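Local coordinates for soluble inorganic pyrophosphatase (Toxoplasma gondii, PDB 5WRT), which probably catalyses the magnesium-dependent hydrolysis of inorganic diphosphate to phosphate, as expected of a soluble type I pyrophosphatase, at residues Ile33-Asn38 with Arg223-Tyr228; Phe47-Glu52 with Leu121-Ile126; Ala144-Asp149 with Leu153-Leu158; Trp190-Lys195 with Asn203-Asp208. All blocks are in the same frame, centred on the assembly; numbering follows the deposited sequence.

Interaction 1: residues Ile33-Asn38 with Arg223-Tyr228; sequences IPLFPN and RAHEHY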
# COMPACT_ATOMS: atom_id res chain seq x y z
N ILE A 33 -17.12 -15.40 21.86
CA ILE A 33 -17.97 -15.05 20.71
C ILE A 33 -18.05 -16.25 19.77
O ILE A 33 -17.01 -16.78 19.38
CB ILE A 33 -17.46 -13.80 19.99
CG1 ILE A 33 -17.63 -12.58 20.89
CG2 ILE A 33 -18.21 -13.59 18.68
CD1 ILE A 33 -17.37 -11.27 20.20
N PRO A 34 -19.25 -16.70 19.40
CA PRO A 34 -19.35 -17.83 18.48
C PRO A 34 -18.81 -17.46 17.11
O PRO A 34 -19.01 -16.34 16.62
CB PRO A 34 -20.85 -18.13 18.44
CG PRO A 34 -21.50 -16.84 18.81
CD PRO A 34 -20.57 -16.20 19.81
N LEU A 35 -18.10 -18.41 16.49
CA LEU A 35 -17.60 -18.18 15.14
C LEU A 35 -18.74 -18.06 14.14
O LEU A 35 -18.68 -17.24 13.21
CB LEU A 35 -16.64 -19.30 14.73
CG LEU A 35 -16.16 -19.26 13.28
CD1 LEU A 35 -15.44 -17.95 12.99
CD2 LEU A 35 -15.26 -20.45 12.99
N PHE A 36 -19.79 -18.86 14.31
CA PHE A 36 -20.96 -18.83 13.44
C PHE A 36 -22.13 -18.16 14.17
O PHE A 36 -22.75 -18.79 15.04
CB PHE A 36 -21.35 -20.24 12.98
CG PHE A 36 -20.24 -20.99 12.31
CD1 PHE A 36 -19.90 -20.71 11.00
CD2 PHE A 36 -19.55 -21.99 12.98
CE1 PHE A 36 -18.88 -21.41 10.37
CE2 PHE A 36 -18.54 -22.68 12.36
CZ PHE A 36 -18.20 -22.39 11.05
N PRO A 37 -22.45 -16.91 13.85
CA PRO A 37 -23.53 -16.23 14.60
C PRO A 37 -24.89 -16.89 14.45
O PRO A 37 -25.73 -16.75 15.35
CB PRO A 37 -23.51 -14.80 14.03
CG PRO A 37 -22.82 -14.92 12.70
CD PRO A 37 -21.83 -16.03 12.85
N ASN A 38 -25.15 -17.60 13.35
CA ASN A 38 -26.38 -18.35 13.18
C ASN A 38 -26.10 -19.83 12.90
O ASN A 38 -26.83 -20.48 12.16
CB ASN A 38 -27.24 -17.77 12.05
CG ASN A 38 -27.29 -16.26 12.06
OD1 ASN A 38 -27.23 -15.62 13.11
ND2 ASN A 38 -27.40 -15.67 10.88
N ARG A 223 -10.58 -25.17 9.24
CA ARG A 223 -9.39 -25.81 9.77
C ARG A 223 -8.83 -25.05 10.97
O ARG A 223 -8.45 -25.65 11.98
CB ARG A 223 -8.33 -25.95 8.68
CG ARG A 223 -7.12 -26.77 9.10
CD ARG A 223 -6.19 -27.04 7.93
NE ARG A 223 -5.78 -25.80 7.27
CZ ARG A 223 -6.03 -25.51 6.00
NH1 ARG A 223 -6.70 -26.37 5.24
NH2 ARG A 223 -5.61 -24.36 5.48
N ALA A 224 -8.77 -23.72 10.87
CA ALA A 224 -8.32 -22.92 12.01
C ALA A 224 -9.29 -23.02 13.18
O ALA A 224 -8.87 -22.97 14.34
CB ALA A 224 -8.14 -21.46 11.59
N HIS A 225 -10.59 -23.17 12.89
CA HIS A 225 -11.57 -23.37 13.95
C HIS A 225 -11.31 -24.68 14.68
O HIS A 225 -11.43 -24.75 15.91
CB HIS A 225 -12.98 -23.34 13.36
CG HIS A 225 -14.07 -23.39 14.38
ND1 HIS A 225 -14.10 -22.56 15.48
CD2 HIS A 225 -15.18 -24.17 14.46
CE1 HIS A 225 -15.18 -22.83 16.20
NE2 HIS A 225 -15.85 -23.80 15.61
N GLU A 226 -10.95 -25.74 13.94
CA GLU A 226 -10.70 -27.03 14.56
C GLU A 226 -9.41 -27.02 15.37
O GLU A 226 -9.33 -27.67 16.42
CB GLU A 226 -10.65 -28.12 13.49
CG GLU A 226 -12.00 -28.45 12.88
N HIS A 227 -8.39 -26.30 14.90
CA HIS A 227 -7.18 -26.12 15.70
C HIS A 227 -7.50 -25.51 17.06
O HIS A 227 -6.99 -25.96 18.09
CB HIS A 227 -6.18 -25.23 14.96
CG HIS A 227 -5.57 -25.86 13.74
ND1 HIS A 227 -5.23 -27.19 13.68
CD2 HIS A 227 -5.24 -25.33 12.54
CE1 HIS A 227 -4.71 -27.46 12.50
NE2 HIS A 227 -4.71 -26.34 11.79
N TYR A 228 -8.35 -24.48 17.08
CA TYR A 228 -8.73 -23.86 18.34
C TYR A 228 -9.50 -24.84 19.22
O TYR A 228 -9.20 -25.00 20.41
CB TYR A 228 -9.57 -22.60 18.08
CG TYR A 228 -10.09 -21.95 19.34
CD1 TYR A 228 -9.30 -21.05 20.04
CD2 TYR A 228 -11.35 -22.25 19.84
CE1 TYR A 228 -9.76 -20.45 21.20
CE2 TYR A 228 -11.81 -21.66 21.00
CZ TYR A 228 -11.01 -20.76 21.67
OH TYR A 228 -11.47 -20.16 22.83
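L35 opens the contact by laying one methyl over the imidazole of H225, and F36 follows with its ring edge. The loop containing 33-38 is not regular here, whereas 223-228 is a continuous part of helix 214-232. L35 CG stands anti to the backbone N (chi1 174°), which carries the side chain out of the loop toward the helix. CD2 then does the touching: it lies 3.3 Å above the plane of the H225 ring, displaced from the middle toward the rim. Its line to the ring centroid is 3.7 Å long and 25° off the normal, which is the geometry of a CH-pi contact. L35 CB adds a looser approach, 4.1 Å from H225 CE1. The leucine and histidine side chains run past one another in opposite senses. F36 comes next and makes a T-shaped pair: the centroids of the F36 and H225 rings are 5.8 Å apart and their planes stand at 87°, with the phenyl edge turned to the imidazole face. The same phenyl ring has L35 CG above its centre at 4.2 Å, so the two neighbours in the loop brace each other. H225 ND1 donates to Q98 O, outside the two segments; this bond restrains the rotation of the ring that L35 covers. F36 also meets the ring of F47. The arrangement is plain core packing between the irregular loop joining strands 26-27 and 47-53 and the C-terminal helix that flanks the beta barrel of the family I pyrophosphatase fold.

Interaction 2: residues Phe47-Glu52 with Leu121-Ile126; sequences FNMVVE and LDVVEI. With MG (magnesium ion), chain D; MG (magnesium ion), chain C.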
# COMPACT_ATOMS: atom_id res chain seq x y z
N PHE A 47 -19.86 -15.80 9.13
CA PHE A 47 -18.85 -15.90 10.16
C PHE A 47 -18.81 -14.57 10.90
O PHE A 47 -18.98 -13.51 10.28
CB PHE A 47 -17.45 -16.20 9.60
CG PHE A 47 -17.38 -17.42 8.73
CD1 PHE A 47 -17.84 -17.39 7.42
CD2 PHE A 47 -16.81 -18.59 9.21
CE1 PHE A 47 -17.76 -18.51 6.62
CE2 PHE A 47 -16.73 -19.71 8.41
CZ PHE A 47 -17.20 -19.67 7.11
N ASN A 48 -18.57 -14.61 12.20
CA ASN A 48 -18.39 -13.38 12.95
C ASN A 48 -16.96 -12.89 12.81
O ASN A 48 -16.01 -13.69 12.81
CB ASN A 48 -18.76 -13.56 14.42
CG ASN A 48 -20.18 -13.09 14.72
OD1 ASN A 48 -20.68 -12.16 14.10
ND2 ASN A 48 -20.81 -13.73 15.70
N MET A 49 -16.81 -11.58 12.66
CA MET A 49 -15.50 -10.95 12.55
C MET A 49 -15.34 -9.96 13.69
O MET A 49 -16.21 -9.10 13.90
CB MET A 49 -15.35 -10.24 11.20
CG MET A 49 -14.27 -9.16 11.19
SD MET A 49 -14.21 -8.25 9.63
CE MET A 49 -12.69 -7.33 9.83
N VAL A 50 -14.25 -10.08 14.43
CA VAL A 50 -13.89 -9.11 15.45
C VAL A 50 -13.00 -8.06 14.78
O VAL A 50 -11.88 -8.36 14.35
CB VAL A 50 -13.17 -9.76 16.64
CG1 VAL A 50 -12.68 -8.70 17.61
CG2 VAL A 50 -14.11 -10.74 17.34
N VAL A 51 -13.51 -6.84 14.67
CA VAL A 51 -12.78 -5.77 14.00
C VAL A 51 -11.72 -5.25 14.96
O VAL A 51 -12.04 -4.76 16.05
CB VAL A 51 -13.73 -4.65 13.56
CG1 VAL A 51 -12.95 -3.53 12.88
CG2 VAL A 51 -14.81 -5.20 12.64
N GLU A 52 -10.45 -5.35 14.55
CA GLU A 52 -9.34 -4.82 15.33
C GLU A 52 -8.84 -3.49 14.77
O GLU A 52 -8.65 -2.53 15.53
CB GLU A 52 -8.19 -5.83 15.38
CG GLU A 52 -8.51 -7.11 16.12
CD GLU A 52 -7.42 -8.17 15.98
OE1 GLU A 52 -6.75 -8.20 14.93
OE2 GLU A 52 -7.24 -8.96 16.93
N LEU A 121 -7.08 -16.42 13.04
CA LEU A 121 -7.10 -16.25 11.59
C LEU A 121 -7.51 -14.83 11.22
O LEU A 121 -8.52 -14.31 11.72
CB LEU A 121 -8.04 -17.26 10.96
CG LEU A 121 -8.13 -17.24 9.43
CD1 LEU A 121 -6.77 -17.49 8.81
CD2 LEU A 121 -9.14 -18.27 8.95
N ASP A 122 -6.75 -14.21 10.32
CA ASP A 122 -6.98 -12.83 9.92
C ASP A 122 -8.04 -12.74 8.82
O ASP A 122 -8.16 -13.63 7.97
CB ASP A 122 -5.68 -12.19 9.42
CG ASP A 122 -4.57 -12.25 10.44
OD1 ASP A 122 -4.83 -11.97 11.63
OD2 ASP A 122 -3.43 -12.59 10.06
N VAL A 123 -8.81 -11.66 8.85
CA VAL A 123 -9.86 -11.42 7.86
C VAL A 123 -9.86 -9.95 7.47
O VAL A 123 -9.73 -9.06 8.33
CB VAL A 123 -11.25 -11.86 8.38
CG1 VAL A 123 -11.56 -11.21 9.72
CG2 VAL A 123 -12.33 -11.53 7.36
N VAL A 124 -9.99 -9.69 6.17
CA VAL A 124 -10.13 -8.34 5.63
C VAL A 124 -11.58 -8.18 5.17
O VAL A 124 -12.07 -8.97 4.36
CB VAL A 124 -9.15 -8.08 4.48
CG1 VAL A 124 -9.18 -6.62 4.08
CG2 VAL A 124 -7.74 -8.50 4.87
N GLU A 125 -12.25 -7.15 5.69
CA GLU A 125 -13.62 -6.84 5.29
C GLU A 125 -13.58 -5.68 4.30
O GLU A 125 -12.99 -4.64 4.58
CB GLU A 125 -14.47 -6.48 6.51
CG GLU A 125 -15.97 -6.59 6.29
CD GLU A 125 -16.55 -5.37 5.58
OE1 GLU A 125 -16.18 -4.24 5.96
OE2 GLU A 125 -17.37 -5.55 4.66
N ILE A 126 -14.22 -5.87 3.15
CA ILE A 126 -14.03 -4.98 2.01
C ILE A 126 -15.18 -3.99 1.85
O ILE A 126 -15.22 -3.25 0.86
CB ILE A 126 -13.82 -5.78 0.72
CG1 ILE A 126 -15.09 -6.53 0.34
CG2 ILE A 126 -12.66 -6.76 0.89
CD1 ILE A 126 -15.03 -7.20 -1.01
MG MG D . -4.28 -10.80 13.33
MG MG C . -2.30 -14.22 10.39
O HOH W 1 -3.86 -9.57 14.95
O HOH W 2 -3.82 -15.49 9.15
O HOH W 3 -0.96 -12.95 11.37
O HOH W 4 -3.63 -14.78 12.08
O HOH W 5 -2.50 -11.76 13.34
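In the apolar interior of the closed beta barrel of the pyrophosphatase fold, M49 reaches from strand 47-53 across to V123 and E125 of strand 115-125. The CA atoms of M49 and V123 are 7.4 Å apart, so side chains rather than backbone bonds join the strands. M49 is extended, with CG anti to the backbone N (chi1 159°), and its CG meets V123 CG1 at 3.7 Å. Further out SD rests 3.6 Å from E125 CB, the two side chains crossing at about a right angle. E125 then bends at chi2 (-81°) and takes its carboxylate away from the sulfur; OE2 accepts from the backbone N of G127 and R161, and OE1 from N92 ND2.

At the metal site, the polar end of the contact, D122 bridges two magnesium ions, OD1 binding the chain D ion at 2.1 Å and OD2 the chain C ion at 2.0 Å. In this model E52 sits in the second shell: its OE1 accepts a 3.2 Å hydrogen bond from a water that ligates the chain D ion. Its OE2 accepts from M63 N, which steadies the carboxylate. D117 and D154 complete the protein ligands of the chain C ion.

Strand 92-95 lies between the two strands and pairs with both, strand 136-149 borders 47-53, strand 152-161 borders 115-125, and V124 packs on I187 and F191 of helix 183-193.

Interaction 3: residues Ala144-Asp149 with Leu153-Leu158; sequences ALAMID and LDWKVL. With MG (magnesium ion), chain C.
L145 and K156 form an antiparallel hydrogen-bonded pair of the hairpin 136-149/152-161, whose strand axes run at 164° here: L145 N donates to K156 O at 3.0 Å and K156 N to L145 O at 2.9 Å. The second bond lies in the carbonyl plane; in the first the donor stands 40° above it. Beyond them D154 N donates to M147 O at 2.7 Å, almost in line with the carbonyl, whereas the return bond from M147 N to D154 O is weak.

Both carboxylate oxygens of D154 are engaged. OD1 binds magnesium at 2.0 Å, while OD2 takes a 2.8 Å salt bridge from K156 NZ on the syn side but 34° out of the carboxylate plane. That lysine also donates to D122 OD2 and Y93 OH, so its ammonium ties two metal ligands together. W155 O accepts a 2.7 Å bond from a water on the same magnesium. Next to this polar group the M147 methyl CE lies beside D154, and away from it A146 CB sits over one face of W155, 3.8 Å from the centroid of the six-membered ring.

This hairpin is flanked by strand 204-212 on the 136-149 side and strand 115-125 on the other; helix 214-232 covers A144 and W155, and helix 183-193 covers L145, M147 and K156.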
# COMPACT_ATOMS: atom_id res chain seq x y z
N ALA A 144 -9.41 -15.86 -0.14
CA ALA A 144 -8.28 -15.83 0.78
C ALA A 144 -6.98 -15.74 -0.01
O ALA A 144 -6.82 -16.41 -1.03
CB ALA A 144 -8.26 -17.07 1.68
N LEU A 145 -6.07 -14.91 0.49
CA LEU A 145 -4.72 -14.79 -0.04
C LEU A 145 -3.76 -15.49 0.92
O LEU A 145 -3.83 -15.28 2.13
CB LEU A 145 -4.32 -13.33 -0.22
CG LEU A 145 -5.02 -12.55 -1.34
CD1 LEU A 145 -5.00 -11.06 -1.05
CD2 LEU A 145 -4.37 -12.85 -2.67
N ALA A 146 -2.87 -16.32 0.37
CA ALA A 146 -1.96 -17.12 1.18
C ALA A 146 -0.61 -16.40 1.26
O ALA A 146 0.35 -16.75 0.59
CB ALA A 146 -1.81 -18.52 0.60
N MET A 147 -0.56 -15.38 2.12
CA MET A 147 0.68 -14.63 2.30
C MET A 147 1.66 -15.45 3.13
O MET A 147 1.28 -16.12 4.10
CB MET A 147 0.38 -13.28 2.96
CG MET A 147 1.51 -12.27 2.83
SD MET A 147 1.54 -11.01 4.12
CE MET A 147 1.99 -11.97 5.55
N ILE A 148 2.93 -15.41 2.73
CA ILE A 148 4.02 -16.08 3.43
C ILE A 148 4.91 -15.02 4.04
O ILE A 148 5.59 -14.28 3.32
CB ILE A 148 4.81 -17.01 2.51
CG1 ILE A 148 3.88 -17.98 1.78
CG2 ILE A 148 5.86 -17.78 3.30
CD1 ILE A 148 3.08 -18.86 2.71
N ASP A 149 4.92 -14.93 5.37
CA ASP A 149 5.72 -13.96 6.11
C ASP A 149 6.83 -14.71 6.83
O ASP A 149 6.63 -15.24 7.92
CB ASP A 149 4.85 -13.18 7.10
CG ASP A 149 5.55 -11.94 7.64
OD1 ASP A 149 6.80 -11.89 7.64
OD2 ASP A 149 4.84 -11.00 8.06
N LEU A 153 2.87 -19.20 7.24
CA LEU A 153 1.67 -19.03 6.43
C LEU A 153 0.72 -18.07 7.14
O LEU A 153 0.25 -18.37 8.25
CB LEU A 153 1.01 -20.38 6.17
CG LEU A 153 -0.34 -20.39 5.44
CD1 LEU A 153 -0.26 -19.60 4.14
CD2 LEU A 153 -0.77 -21.82 5.18
N ASP A 154 0.44 -16.93 6.52
CA ASP A 154 -0.37 -15.88 7.12
C ASP A 154 -1.53 -15.57 6.18
O ASP A 154 -1.46 -14.63 5.38
CB ASP A 154 0.50 -14.64 7.41
CG ASP A 154 -0.27 -13.55 8.14
OD1 ASP A 154 -1.36 -13.83 8.68
OD2 ASP A 154 0.23 -12.41 8.18
N TRP A 155 -2.59 -16.37 6.28
CA TRP A 155 -3.76 -16.18 5.44
C TRP A 155 -4.38 -14.81 5.68
O TRP A 155 -4.45 -14.33 6.81
CB TRP A 155 -4.81 -17.26 5.73
CG TRP A 155 -4.48 -18.63 5.23
CD1 TRP A 155 -4.01 -19.67 5.97
CD2 TRP A 155 -4.62 -19.12 3.89
NE1 TRP A 155 -3.84 -20.78 5.18
CE2 TRP A 155 -4.21 -20.47 3.90
CE3 TRP A 155 -5.05 -18.55 2.69
CZ2 TRP A 155 -4.21 -21.25 2.75
CZ3 TRP A 155 -5.05 -19.33 1.55
CH2 TRP A 155 -4.63 -20.67 1.58
N LYS A 156 -4.85 -14.20 4.60
CA LYS A 156 -5.70 -13.01 4.67
C LYS A 156 -7.01 -13.37 3.99
O LYS A 156 -7.12 -13.34 2.76
CB LYS A 156 -5.03 -11.80 4.01
CG LYS A 156 -3.64 -11.49 4.56
CD LYS A 156 -3.69 -11.22 6.06
CE LYS A 156 -2.31 -10.92 6.61
NZ LYS A 156 -2.23 -11.11 8.09
N VAL A 157 -8.01 -13.74 4.80
CA VAL A 157 -9.33 -14.07 4.27
C VAL A 157 -10.05 -12.78 3.89
O VAL A 157 -10.02 -11.80 4.64
CB VAL A 157 -10.13 -14.88 5.31
CG1 VAL A 157 -11.53 -15.18 4.79
CG2 VAL A 157 -9.40 -16.17 5.66
N LEU A 158 -10.69 -12.79 2.73
CA LEU A 158 -11.47 -11.65 2.28
C LEU A 158 -12.95 -11.93 2.51
O LEU A 158 -13.44 -13.03 2.21
CB LEU A 158 -11.22 -11.36 0.80
CG LEU A 158 -9.77 -11.49 0.31
CD1 LEU A 158 -9.71 -11.39 -1.21
CD2 LEU A 158 -8.87 -10.45 0.96
MG MG C . -2.30 -14.22 10.39
O HOH W 2 -3.82 -15.49 9.15
O HOH W 3 -0.96 -12.95 11.37
O HOH W 4 -3.63 -14.78 12.08

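Interaction 4: residues Trp190-Lys195 with Asn203-Asp208; sequences WFRWYK and NQFGHD
The backbones of R192 and N203 come together with their CA atoms 4.7 Å apart, joined by a hydrogen bond from N203 N to R192 O of 3.0 Å. Segment 190-195 belongs to helix 183-193 and residues 204-205 to strand 204-212, so the contact ties that helix to this strand of the sheet. N203 makes a second bond with its side chain: ND2 donates to F191 O at 2.7 Å and 153°, nearly along the C=O axis. The torsion chi1 of -64° places the N203 amide beside its own backbone N, so that ND2 reaches F191 O while the main-chain N meets R192 O. The same ND2 passes 3.6 Å from Y194 CE1, the amide being inclined to the tyrosine ring without stacking on it.

F205 receives R192 along its edge, CE1 lying 3.5 Å from R192 CB near the plane of the phenyl ring. The arginine then bends at chi2 and chi3, and F205 CD1 comes over one face of its guanidinium. The planes of the two groups are 76° apart, which excludes a parallel stack. NH1 donates in the guanidinium plane to a water at 2.6 Å, and that water donates to N203 O, also at 2.6 Å. NE and NH1 form salt bridges with E189 and E209. Beside this, W193 NE1 donates to G182 O of the second subunit, and its ring meets W91 of that subunit edge-to-face.

The chemistry implies that N203 satisfies the carbonyls of F191 and R192, while R192, gripped by two carboxylates and a water, would probably stay charged and fixed in rotation despite its burial.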
# COMPACT_ATOMS: atom_id res chain seq x y z
N TRP A 190 -0.89 -4.56 -0.71
CA TRP A 190 -0.71 -3.96 0.61
C TRP A 190 0.07 -4.88 1.53
O TRP A 190 1.07 -4.48 2.14
CB TRP A 190 -2.07 -3.63 1.22
CG TRP A 190 -1.99 -2.62 2.33
CD1 TRP A 190 -2.23 -1.28 2.24
CD2 TRP A 190 -1.63 -2.87 3.70
NE1 TRP A 190 -2.05 -0.68 3.47
CE2 TRP A 190 -1.68 -1.64 4.38
CE3 TRP A 190 -1.28 -4.02 4.41
CZ2 TRP A 190 -1.38 -1.52 5.74
CZ3 TRP A 190 -0.99 -3.90 5.76
CH2 TRP A 190 -1.04 -2.66 6.41
N PHE A 191 -0.35 -6.14 1.63
CA PHE A 191 0.32 -7.08 2.52
C PHE A 191 1.63 -7.61 1.95
O PHE A 191 2.44 -8.14 2.71
CB PHE A 191 -0.63 -8.23 2.86
CG PHE A 191 -1.68 -7.86 3.87
CD1 PHE A 191 -1.36 -7.76 5.21
CD2 PHE A 191 -2.98 -7.58 3.47
CE1 PHE A 191 -2.32 -7.40 6.14
CE2 PHE A 191 -3.94 -7.22 4.39
CZ PHE A 191 -3.61 -7.14 5.73
N ARG A 192 1.85 -7.46 0.64
CA ARG A 192 3.15 -7.84 0.09
C ARG A 192 4.23 -6.85 0.49
O ARG A 192 5.37 -7.24 0.76
CB ARG A 192 3.07 -7.94 -1.44
CG ARG A 192 4.30 -8.58 -2.08
CD ARG A 192 4.60 -8.01 -3.45
NE ARG A 192 3.50 -8.22 -4.40
CZ ARG A 192 3.34 -9.33 -5.12
NH1 ARG A 192 4.20 -10.33 -5.01
NH2 ARG A 192 2.32 -9.43 -5.95
N TRP A 193 3.90 -5.56 0.55
CA TRP A 193 4.89 -4.50 0.65
C TRP A 193 4.96 -3.83 2.02
O TRP A 193 5.93 -3.11 2.28
CB TRP A 193 4.61 -3.42 -0.41
CG TRP A 193 4.88 -3.86 -1.81
CD1 TRP A 193 3.97 -4.28 -2.73
CD2 TRP A 193 6.16 -3.92 -2.46
NE1 TRP A 193 4.59 -4.60 -3.91
CE2 TRP A 193 5.94 -4.38 -3.78
CE3 TRP A 193 7.47 -3.62 -2.07
CZ2 TRP A 193 6.98 -4.56 -4.69
CZ3 TRP A 193 8.49 -3.79 -2.97
CH2 TRP A 193 8.24 -4.26 -4.27
N TYR A 194 3.99 -4.05 2.91
CA TYR A 194 3.86 -3.19 4.08
C TYR A 194 4.98 -3.36 5.11
O TYR A 194 5.12 -2.50 5.99
CB TYR A 194 2.50 -3.39 4.75
CG TYR A 194 2.38 -4.63 5.60
CD1 TYR A 194 2.51 -5.90 5.04
CD2 TYR A 194 2.13 -4.54 6.97
CE1 TYR A 194 2.40 -7.04 5.82
CE2 TYR A 194 2.01 -5.67 7.75
CZ TYR A 194 2.15 -6.92 7.17
OH TYR A 194 2.03 -8.05 7.94
N LYS A 195 5.77 -4.43 5.03
CA LYS A 195 6.87 -4.61 5.96
C LYS A 195 8.23 -4.32 5.33
O LYS A 195 9.26 -4.62 5.94
CB LYS A 195 6.84 -6.03 6.53
CG LYS A 195 5.67 -6.33 7.45
CD LYS A 195 5.69 -7.80 7.87
CE LYS A 195 4.96 -8.00 9.20
NZ LYS A 195 5.55 -9.08 10.06
N ASN A 203 7.05 -9.71 1.13
CA ASN A 203 6.40 -10.98 1.40
C ASN A 203 6.08 -11.70 0.09
O ASN A 203 6.03 -11.11 -0.99
CB ASN A 203 5.12 -10.77 2.21
CG ASN A 203 5.39 -10.20 3.59
OD1 ASN A 203 6.18 -10.75 4.36
ND2 ASN A 203 4.72 -9.10 3.91
N GLN A 204 5.87 -13.01 0.21
CA GLN A 204 5.47 -13.84 -0.91
C GLN A 204 4.04 -14.33 -0.69
O GLN A 204 3.45 -14.16 0.38
CB GLN A 204 6.42 -15.04 -1.08
CG GLN A 204 7.89 -14.67 -1.11
CD GLN A 204 8.78 -15.89 -1.09
OE1 GLN A 204 9.43 -16.22 -2.09
NE2 GLN A 204 8.81 -16.58 0.04
N PHE A 205 3.48 -14.94 -1.73
CA PHE A 205 2.15 -15.52 -1.67
C PHE A 205 2.18 -16.93 -2.24
O PHE A 205 2.77 -17.16 -3.30
CB PHE A 205 1.14 -14.67 -2.44
CG PHE A 205 0.85 -13.34 -1.80
CD1 PHE A 205 1.58 -12.22 -2.14
CD2 PHE A 205 -0.15 -13.22 -0.85
CE1 PHE A 205 1.33 -11.00 -1.54
CE2 PHE A 205 -0.41 -12.01 -0.24
CZ PHE A 205 0.33 -10.89 -0.59
N GLY A 206 1.57 -17.86 -1.52
CA GLY A 206 1.42 -19.21 -2.02
C GLY A 206 0.36 -19.27 -3.11
O GLY A 206 -0.29 -18.28 -3.44
N HIS A 207 0.20 -20.47 -3.67
CA HIS A 207 -0.79 -20.72 -4.72
C HIS A 207 -0.62 -19.76 -5.89
O HIS A 207 -1.59 -19.30 -6.49
CB HIS A 207 -2.21 -20.65 -4.16
CG HIS A 207 -2.52 -21.70 -3.14
ND1 HIS A 207 -2.98 -22.96 -3.48
CD2 HIS A 207 -2.44 -21.68 -1.79
CE1 HIS A 207 -3.16 -23.67 -2.38
NE2 HIS A 207 -2.84 -22.91 -1.34
N ASP A 208 0.64 -19.45 -6.22
CA ASP A 208 0.97 -18.57 -7.34
C ASP A 208 0.30 -17.21 -7.21
O ASP A 208 -0.12 -16.60 -8.19
CB ASP A 208 0.62 -19.22 -8.69
CG ASP A 208 1.41 -20.49 -8.94
OD1 ASP A 208 2.61 -20.54 -8.59
OD2 ASP A 208 0.83 -21.45 -9.50
O HOH W 6 6.24 -11.16 -3.56

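Interactions 2, 3 and 4 reach the same curled sheet, interaction 4 through strand 204-212. Strands 47-53 and 136-149 are neighbours in it, as are 115-125 and 152-161, and 204-212 pairs with 136-149. The centres of interactions 3 and 4 are 8 Å apart, those of 2 and 3 13 Å. Interactions 2 and 3 meet at the chain C magnesium, to which D122 and D154 each contribute a ligand. Along the chain 2, 3 and 4 follow in series, all between the two segments of interaction 1. The centres of interactions 1 and 4 are 26 Å apart, across the chain's centre. A probable hydrogen bond, L35 O to N48 N (2.8 Å), joins the 33-38 loop to strand 47-53.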